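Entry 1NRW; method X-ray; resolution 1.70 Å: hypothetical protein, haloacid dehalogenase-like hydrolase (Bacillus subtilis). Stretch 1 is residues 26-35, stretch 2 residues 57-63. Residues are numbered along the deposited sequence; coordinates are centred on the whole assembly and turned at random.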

# COMPACT_ATOMS: atom_id res chain seq x y z
N ASN A 26 14.29 -12.62 2.87
CA ASN A 26 13.28 -12.16 1.92
C ASN A 26 13.92 -11.68 0.62
O ASN A 26 13.38 -11.93 -0.46
CB ASN A 26 12.42 -11.05 2.53
CG ASN A 26 11.29 -11.60 3.40
OD1 ASN A 26 11.15 -12.82 3.57
ND2 ASN A 26 10.49 -10.71 3.94
N GLU A 27 15.06 -11.00 0.71
CA GLU A 27 15.71 -10.53 -0.50
C GLU A 27 16.13 -11.73 -1.33
O GLU A 27 15.91 -11.75 -2.54
CB GLU A 27 16.96 -9.68 -0.18
CG GLU A 27 17.55 -9.05 -1.44
CD GLU A 27 18.85 -8.32 -1.20
OE1 GLU A 27 19.15 -7.99 -0.03
OE2 GLU A 27 19.57 -8.05 -2.18
N ASN A 28 16.72 -12.73 -0.69
CA ASN A 28 17.14 -13.94 -1.40
C ASN A 28 15.95 -14.64 -2.03
O ASN A 28 16.04 -15.12 -3.16
CB ASN A 28 17.87 -14.90 -0.45
CG ASN A 28 19.27 -14.43 -0.09
OD1 ASN A 28 20.04 -14.01 -0.96
ND2 ASN A 28 19.62 -14.51 1.19
N ALA A 29 14.83 -14.70 -1.31
CA ALA A 29 13.63 -15.35 -1.83
C ALA A 29 13.09 -14.63 -3.07
O ALA A 29 12.66 -15.27 -4.03
CB ALA A 29 12.55 -15.41 -0.75
N LEU A 30 13.12 -13.30 -3.05
CA LEU A 30 12.65 -12.51 -4.19
C LEU A 30 13.52 -12.75 -5.42
O LEU A 30 13.01 -12.95 -6.53
CB LEU A 30 12.66 -11.01 -3.88
CG LEU A 30 11.57 -10.41 -3.00
CD1 LEU A 30 11.75 -8.89 -2.95
CD2 LEU A 30 10.21 -10.76 -3.55
N ARG A 31 14.83 -12.71 -5.23
CA ARG A 31 15.76 -12.92 -6.34
C ARG A 31 15.65 -14.34 -6.88
O ARG A 31 15.78 -14.56 -8.08
CB ARG A 31 17.19 -12.63 -5.89
CG ARG A 31 17.41 -11.16 -5.55
CD ARG A 31 18.84 -10.90 -5.10
NE ARG A 31 19.04 -9.48 -4.79
CZ ARG A 31 19.02 -8.50 -5.68
NH1 ARG A 31 18.80 -8.77 -6.97
NH2 ARG A 31 19.21 -7.25 -5.30
N GLN A 32 15.40 -15.31 -6.00
CA GLN A 32 15.28 -16.70 -6.44
C GLN A 32 14.04 -16.86 -7.30
O GLN A 32 14.05 -17.56 -8.31
CB GLN A 32 15.20 -17.65 -5.24
CG GLN A 32 15.09 -19.13 -5.64
CD GLN A 32 16.19 -19.55 -6.61
OE1 GLN A 32 17.37 -19.28 -6.37
NE2 GLN A 32 15.81 -20.22 -7.69
N ALA A 33 12.96 -16.19 -6.90
CA ALA A 33 11.71 -16.24 -7.64
C ALA A 33 11.93 -15.66 -9.04
O ALA A 33 11.45 -16.21 -10.03
CB ALA A 33 10.63 -15.46 -6.91
N GLN A 34 12.65 -14.55 -9.12
CA GLN A 34 12.91 -13.93 -10.41
C GLN A 34 13.81 -14.83 -11.24
O GLN A 34 13.70 -14.91 -12.46
CB GLN A 34 13.53 -12.54 -10.22
CG GLN A 34 12.61 -11.59 -9.48
CD GLN A 34 13.19 -10.19 -9.34
OE1 GLN A 34 14.32 -10.02 -8.89
NE2 GLN A 34 12.42 -9.19 -9.74
N ARG A 35 14.70 -15.54 -10.54
CA ARG A 35 15.63 -16.47 -11.15
C ARG A 35 14.85 -17.65 -11.75
O ARG A 35 15.24 -18.19 -12.78
CB ARG A 35 16.61 -16.96 -10.09
CG ARG A 35 17.75 -17.81 -10.58
CD ARG A 35 18.75 -18.01 -9.45
NE ARG A 35 19.36 -16.75 -9.03
CZ ARG A 35 19.49 -16.37 -7.76
NH1 ARG A 35 19.05 -17.14 -6.78
NH2 ARG A 35 20.06 -15.20 -7.48
N PRO A 57 18.72 1.09 -2.73
CA PRO A 57 19.96 0.74 -2.02
C PRO A 57 20.25 -0.76 -2.02
O PRO A 57 21.40 -1.18 -1.85
CB PRO A 57 19.71 1.26 -0.61
CG PRO A 57 18.73 2.38 -0.82
CD PRO A 57 17.79 1.79 -1.83
N LEU A 58 19.21 -1.57 -2.19
CA LEU A 58 19.36 -3.02 -2.19
C LEU A 58 19.51 -3.61 -3.58
O LEU A 58 19.78 -4.81 -3.73
CB LEU A 58 18.16 -3.67 -1.51
CG LEU A 58 17.94 -3.30 -0.05
CD1 LEU A 58 16.64 -3.93 0.43
CD2 LEU A 58 19.12 -3.77 0.79
N GLY A 59 19.33 -2.78 -4.60
CA GLY A 59 19.43 -3.26 -5.97
C GLY A 59 18.26 -4.14 -6.36
O GLY A 59 18.34 -4.91 -7.32
N ILE A 60 17.16 -4.04 -5.62
CA ILE A 60 15.97 -4.83 -5.91
C ILE A 60 15.12 -4.14 -6.98
O ILE A 60 14.87 -2.94 -6.90
CB ILE A 60 15.11 -5.06 -4.64
CG1 ILE A 60 15.87 -5.95 -3.65
CG2 ILE A 60 13.76 -5.69 -5.02
CD1 ILE A 60 15.17 -6.12 -2.32
N LYS A 61 14.71 -4.91 -7.98
CA LYS A 61 13.88 -4.39 -9.06
C LYS A 61 12.72 -5.34 -9.32
O LYS A 61 12.93 -6.47 -9.78
CB LYS A 61 14.70 -4.22 -10.34
CG LYS A 61 15.74 -3.12 -10.27
CD LYS A 61 16.43 -2.95 -11.61
CE LYS A 61 17.38 -1.76 -11.60
NZ LYS A 61 18.03 -1.56 -12.92
N THR A 62 11.51 -4.88 -9.05
CA THR A 62 10.32 -5.70 -9.26
C THR A 62 9.25 -4.82 -9.89
O THR A 62 9.42 -3.61 -10.00
CB THR A 62 9.72 -6.19 -7.93
OG1 THR A 62 9.19 -5.06 -7.21
CG2 THR A 62 10.77 -6.88 -7.07
N TRP A 63 8.15 -5.44 -10.32
CA TRP A 63 7.04 -4.65 -10.83
C TRP A 63 6.54 -3.98 -9.56
O TRP A 63 6.69 -4.54 -8.46
CB TRP A 63 5.92 -5.53 -11.38
CG TRP A 63 6.25 -6.21 -12.67
CD1 TRP A 63 6.95 -7.36 -12.83
CD2 TRP A 63 5.92 -5.74 -13.98
NE1 TRP A 63 7.07 -7.66 -14.17
CE2 TRP A 63 6.45 -6.68 -14.90
CE3 TRP A 63 5.23 -4.63 -14.47
CZ2 TRP A 63 6.32 -6.53 -16.28
CZ3 TRP A 63 5.09 -4.48 -15.86
CH2 TRP A 63 5.63 -5.44 -16.74
O HOH W 1 17.98 -6.88 -9.49
O HOH W 2 15.64 -7.64 -8.05

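A segment without regular secondary structure can leave peptide groups unpaired, and a neighbouring helix can satisfy them with long polar side chains. The contact between helix 26-35 and the segment 57-63 illustrates the principle. Its best-formed bond comes from Gln34, whose NE2 donates to Lys61 O at 2.8 Å with a nearly straight N-H...O angle of 165°. The other end of the same amide is used as well: water 2 donates to Gln34 OE1 (2.8 Å) and accepts from Lys61 N (2.9 Å). One carboxamide, with a donor and an acceptor, thus serves both the carbonyl and, through water, the amide of a single residue.

Arg31 works one helical turn earlier. Its NE lies 3.0 Å from Glu27 OE2 in a salt bridge within the helix, an i to i+4 pairing that helps hold the guanidinium in place. From there Arg31 NH2 makes a weak hydrogen bond to Gly59 O (3.2 Å) and lies 3.0 Å from Leu58 O; both carbonyls sit at the edge of the guanidinium, near its plane, where its N-H groups point. Water 1 adds a second route, accepting from Arg31 NH1 (3.3 Å) and donating to Gly59 O (3.0 Å). Gly59 has a positive phi of 72°, a conformation that favours glycine.

Packing fills in around these bonds. Ile60, buried, points its CA-to-CB bond sideways, but the end of its side chain comes nearer the helix: Ile60 CD1 meets the aliphatic Glu27 CG at 3.9 Å, while Ile60 CG2 makes an apolar contact with Leu30 CD1 at 4.3 Å. Further along, Thr62 CG2 rests 3.9 Å from Gln34 NE2. The backbones stay well apart, with Glu27 CA 7.9 Å from Ile60 CA and Gln34 CA 8.7 Å from Thr62 CA; the helix's contacts with the segment are made by side chains.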